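Long-range contact in acyl-coenzyme A thioesterase PaaI (Escherichia coli, PDB 2FS2), which hydrolyses the thioester bond of phenylacetyl-CoA esters, with a preference for those hydroxylated on the ring: residues A61-Q72 with G109-N117. Residues are numbered along the deposited sequence; the frame is centred on the assembly and turned at random.
Sequences ADTAFAYACNSQ and GVYDIEIVN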
loop_
_atom_site.group_PDB
_atom_site.type_symbol
_atom_site.label_atom_id
_atom_site.label_comp_id
_atom_site.label_asym_id
_atom_site.label_seq_id
_atom_site.Cartn_x
_atom_site.Cartn_y
_atom_site.Cartn_z
ATOM N N ALA B 61 13.129 4.100 -8.381
ATOM C CA ALA B 61 12.990 3.522 -7.057
ATOM C C ALA B 61 13.212 1.987 -7.133
ATOM O O ALA B 61 13.831 1.397 -6.263
ATOM C CB ALA B 61 11.569 3.872 -6.434
ATOM N N ASP B 62 12.803 1.399 -8.214
ATOM C CA ASP B 62 12.744 -0.033 -8.408
ATOM C C ASP B 62 14.133 -0.466 -8.717
ATOM O O ASP B 62 14.521 -1.590 -8.418
ATOM C CB ASP B 62 11.848 -0.297 -9.633
ATOM C CG ASP B 62 11.590 -1.796 -9.902
ATOM O OD1 ASP B 62 11.546 -2.632 -8.931
ATOM O OD2 ASP B 62 11.365 -2.235 -11.057
ATOM N N THR B 63 14.921 0.434 -9.294
ATOM C CA THR B 63 16.321 0.113 -9.496
ATOM C C THR B 63 17.102 0.112 -8.171
ATOM O O THR B 63 17.933 -0.790 -7.950
ATOM C CB THR B 63 16.943 1.132 -10.468
ATOM O OG1 THR B 63 16.283 1.042 -11.731
ATOM C CG2 THR B 63 18.331 0.770 -10.805
ATOM N N ALA B 64 16.947 1.129 -7.292
ATOM C CA ALA B 64 17.623 1.071 -6.027
ATOM C C ALA B 64 17.130 -0.157 -5.259
ATOM O O ALA B 64 17.866 -0.805 -4.547
ATOM C CB ALA B 64 17.333 2.396 -5.133
ATOM N N PHE B 65 15.843 -0.412 -5.358
ATOM C CA PHE B 65 15.302 -1.599 -4.715
ATOM C C PHE B 65 15.968 -2.986 -5.222
ATOM O O PHE B 65 16.311 -3.843 -4.405
ATOM C CB PHE B 65 13.798 -1.548 -4.995
ATOM C CG PHE B 65 13.043 -2.722 -4.484
ATOM C CD1 PHE B 65 13.323 -3.270 -3.264
ATOM C CD2 PHE B 65 11.957 -3.187 -5.167
ATOM C CE1 PHE B 65 12.592 -4.435 -2.776
ATOM C CE2 PHE B 65 11.183 -4.308 -4.634
ATOM C CZ PHE B 65 11.574 -4.934 -3.470
ATOM N N ALA B 66 16.029 -3.202 -6.536
ATOM C CA ALA B 66 16.640 -4.394 -7.125
ATOM C C ALA B 66 18.081 -4.489 -6.616
ATOM O O ALA B 66 18.515 -5.578 -6.206
ATOM C CB ALA B 66 16.590 -4.374 -8.751
ATOM N N TYR B 67 18.817 -3.357 -6.542
ATOM C CA TYR B 67 20.214 -3.448 -6.101
ATOM C C TYR B 67 20.329 -3.844 -4.639
ATOM O O TYR B 67 21.088 -4.746 -4.291
ATOM C CB TYR B 67 21.027 -2.156 -6.470
ATOM C CG TYR B 67 21.291 -2.199 -7.961
ATOM C CD1 TYR B 67 20.320 -1.882 -8.868
ATOM C CD2 TYR B 67 22.482 -2.709 -8.451
ATOM C CE1 TYR B 67 20.526 -1.991 -10.235
ATOM C CE2 TYR B 67 22.736 -2.810 -9.829
ATOM C CZ TYR B 67 21.753 -2.438 -10.728
ATOM O OH TYR B 67 22.005 -2.583 -12.086
ATOM N N ALA B 68 19.563 -3.182 -3.776
ATOM C CA ALA B 68 19.632 -3.443 -2.388
ATOM C C ALA B 68 19.196 -4.919 -2.112
ATOM O O ALA B 68 19.841 -5.598 -1.329
ATOM C CB ALA B 68 18.703 -2.435 -1.600
ATOM N N CYS B 69 18.127 -5.406 -2.739
ATOM C CA CYS B 69 17.679 -6.728 -2.371
ATOM C C CYS B 69 18.412 -7.871 -3.103
ATOM O O CYS B 69 18.142 -9.073 -2.837
ATOM C CB CYS B 69 16.188 -6.903 -2.567
ATOM S SG CYS B 69 15.562 -7.110 -4.215
ATOM N N ASN B 70 19.305 -7.504 -4.011
ATOM C CA ASN B 70 20.110 -8.522 -4.708
ATOM C C ASN B 70 21.510 -8.512 -4.230
ATOM O O ASN B 70 22.319 -9.362 -4.626
ATOM C CB ASN B 70 20.009 -8.370 -6.227
ATOM C CG ASN B 70 18.702 -9.021 -6.749
ATOM O OD1 ASN B 70 18.617 -10.238 -6.858
ATOM N ND2 ASN B 70 17.665 -8.208 -6.993
ATOM N N SER B 71 21.780 -7.627 -3.297
ATOM C CA SER B 71 23.137 -7.324 -2.871
ATOM C C SER B 71 23.761 -8.414 -2.058
ATOM O O SER B 71 24.958 -8.372 -1.926
ATOM C CB SER B 71 23.160 -6.079 -1.984
ATOM O OG SER B 71 22.495 -6.354 -0.785
ATOM N N GLN B 72 22.945 -9.298 -1.441
ATOM C CA GLN B 72 23.442 -10.399 -0.646
ATOM C C GLN B 72 23.842 -11.553 -1.574
ATOM O O GLN B 72 24.382 -12.532 -1.119
ATOM C CB GLN B 72 22.412 -10.905 0.420
ATOM C CG GLN B 72 21.624 -9.870 1.331
ATOM C CD GLN B 72 20.489 -8.971 0.539
ATOM O OE1 GLN B 72 19.946 -8.034 1.142
ATOM N NE2 GLN B 72 20.205 -9.255 -0.788
ATOM N N GLY B 109 11.624 -10.247 1.789
ATOM C CA GLY B 109 12.200 -9.094 2.446
ATOM C C GLY B 109 11.380 -7.829 2.280
ATOM O O GLY B 109 10.587 -7.771 1.398
ATOM N N VAL B 110 11.563 -6.881 3.171
ATOM C CA VAL B 110 11.005 -5.543 3.021
ATOM C C VAL B 110 12.130 -4.448 2.917
ATOM O O VAL B 110 13.045 -4.436 3.719
ATOM C CB VAL B 110 10.049 -5.176 4.191
ATOM C CG1 VAL B 110 9.300 -3.830 3.876
ATOM C CG2 VAL B 110 8.952 -6.288 4.351
ATOM N N TYR B 111 11.977 -3.529 1.960
ATOM C CA TYR B 111 13.032 -2.504 1.646
ATOM C C TYR B 111 12.296 -1.188 1.490
ATOM O O TYR B 111 11.259 -1.141 0.816
ATOM C CB TYR B 111 13.691 -2.804 0.307
ATOM C CG TYR B 111 14.675 -4.018 0.443
ATOM C CD1 TYR B 111 14.150 -5.309 0.582
ATOM C CD2 TYR B 111 16.056 -3.829 0.542
ATOM C CE1 TYR B 111 14.998 -6.429 0.839
ATOM C CE2 TYR B 111 16.961 -4.950 0.810
ATOM C CZ TYR B 111 16.381 -6.237 0.895
ATOM O OH TYR B 111 17.130 -7.286 1.220
ATOM N N ASP B 112 12.861 -0.156 2.091
ATOM C CA ASP B 112 12.321 1.202 2.041
ATOM C C ASP B 112 13.242 1.960 1.114
ATOM O O ASP B 112 14.451 1.881 1.301
ATOM C CB ASP B 112 12.462 1.832 3.366
ATOM C CG ASP B 112 11.258 1.534 4.263
ATOM O OD1 ASP B 112 10.427 0.700 3.802
ATOM O OD2 ASP B 112 11.011 2.079 5.388
ATOM N N ILE B 113 12.655 2.751 0.221
ATOM C CA ILE B 113 13.449 3.526 -0.696
ATOM C C ILE B 113 12.970 4.998 -0.540
ATOM O O ILE B 113 11.770 5.295 -0.451
ATOM C CB ILE B 113 13.220 3.088 -2.175
ATOM C CG1 ILE B 113 13.939 1.796 -2.608
ATOM C CG2 ILE B 113 13.620 4.239 -3.168
ATOM C CD1 ILE B 113 13.455 0.463 -1.860
ATOM N N GLU B 114 13.901 5.932 -0.530
ATOM C CA GLU B 114 13.492 7.348 -0.558
ATOM C C GLU B 114 14.191 8.012 -1.733
ATOM O O GLU B 114 15.410 7.887 -1.868
ATOM C CB GLU B 114 13.915 7.988 0.756
ATOM C CG GLU B 114 13.675 9.535 0.811
ATOM C CD GLU B 114 13.660 10.087 2.241
ATOM O OE1 GLU B 114 14.171 9.356 3.158
ATOM O OE2 GLU B 114 13.131 11.252 2.471
ATOM N N ILE B 115 13.462 8.845 -2.473
ATOM C CA ILE B 115 14.028 9.658 -3.530
ATOM C C ILE B 115 14.048 11.162 -3.130
ATOM O O ILE B 115 13.033 11.711 -2.746
ATOM C CB ILE B 115 13.292 9.464 -4.942
ATOM C CG1 ILE B 115 13.205 7.985 -5.394
ATOM C CG2 ILE B 115 13.963 10.345 -6.068
ATOM C CD1 ILE B 115 12.486 7.783 -6.781
ATOM N N VAL B 116 15.222 11.766 -3.240
ATOM C CA VAL B 116 15.520 13.082 -2.742
ATOM C C VAL B 116 16.133 13.831 -3.908
ATOM O O VAL B 116 16.853 13.204 -4.726
ATOM C CB VAL B 116 16.524 12.928 -1.566
ATOM C CG1 VAL B 116 17.209 14.161 -1.248
ATOM C CG2 VAL B 116 15.771 12.422 -0.232
ATOM N N ASN B 117 15.804 15.126 -4.051
ATOM C CA ASN B 117 16.410 15.899 -5.113
ATOM C C ASN B 117 17.640 16.643 -4.652
ATOM O O ASN B 117 18.102 16.469 -3.509
ATOM C CB ASN B 117 15.417 16.836 -5.753
ATOM C CG ASN B 117 15.074 18.006 -4.839
ATOM O OD1 ASN B 117 15.749 18.285 -3.840
ATOM N ND2 ASN B 117 14.018 18.670 -5.164
#
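Tyr111 packs its ring against Cys69 and Ala68 of segment 61-72, where Cys69 CB sits over one face, 3.8 Å from the ring centroid, a CH-pi contact. Cys69 SG lies farther above the same face. Ala68 CB meets Tyr111 CD2 at 3.7 Å, while Phe65 crosses the tyrosine side chain roughly at right angles, its CD1 3.6 Å from Tyr111 CB; the two ring planes are inclined at 51°. With CG anti to the backbone N (chi1 177°), Phe65 extends its ring toward Tyr111. At the ring edge Gln72 OE1 comes within 2.9 Å of Tyr111 OH; the phenol oxygen is hydrogen-bonded to Gln104 OE1. An alanine in place of Tyr111 would probably leave Cys69 CB and Ala68 CB facing a gap and Gln104 without its phenol partner. Two residues farther along the strand, Ile113 packs CD1 on Phe65 CB (3.7 Å) and CG2 on Ala61 CB, which also meets Ile115 CD1, while Ile113 CG1 lies against Ala61 O. The axes of 61-70 and 109-116 approach to 8.6 Å, with their directions 140° apart, as the central helix wrapped by the curved antiparallel sheet of the hot dog fold.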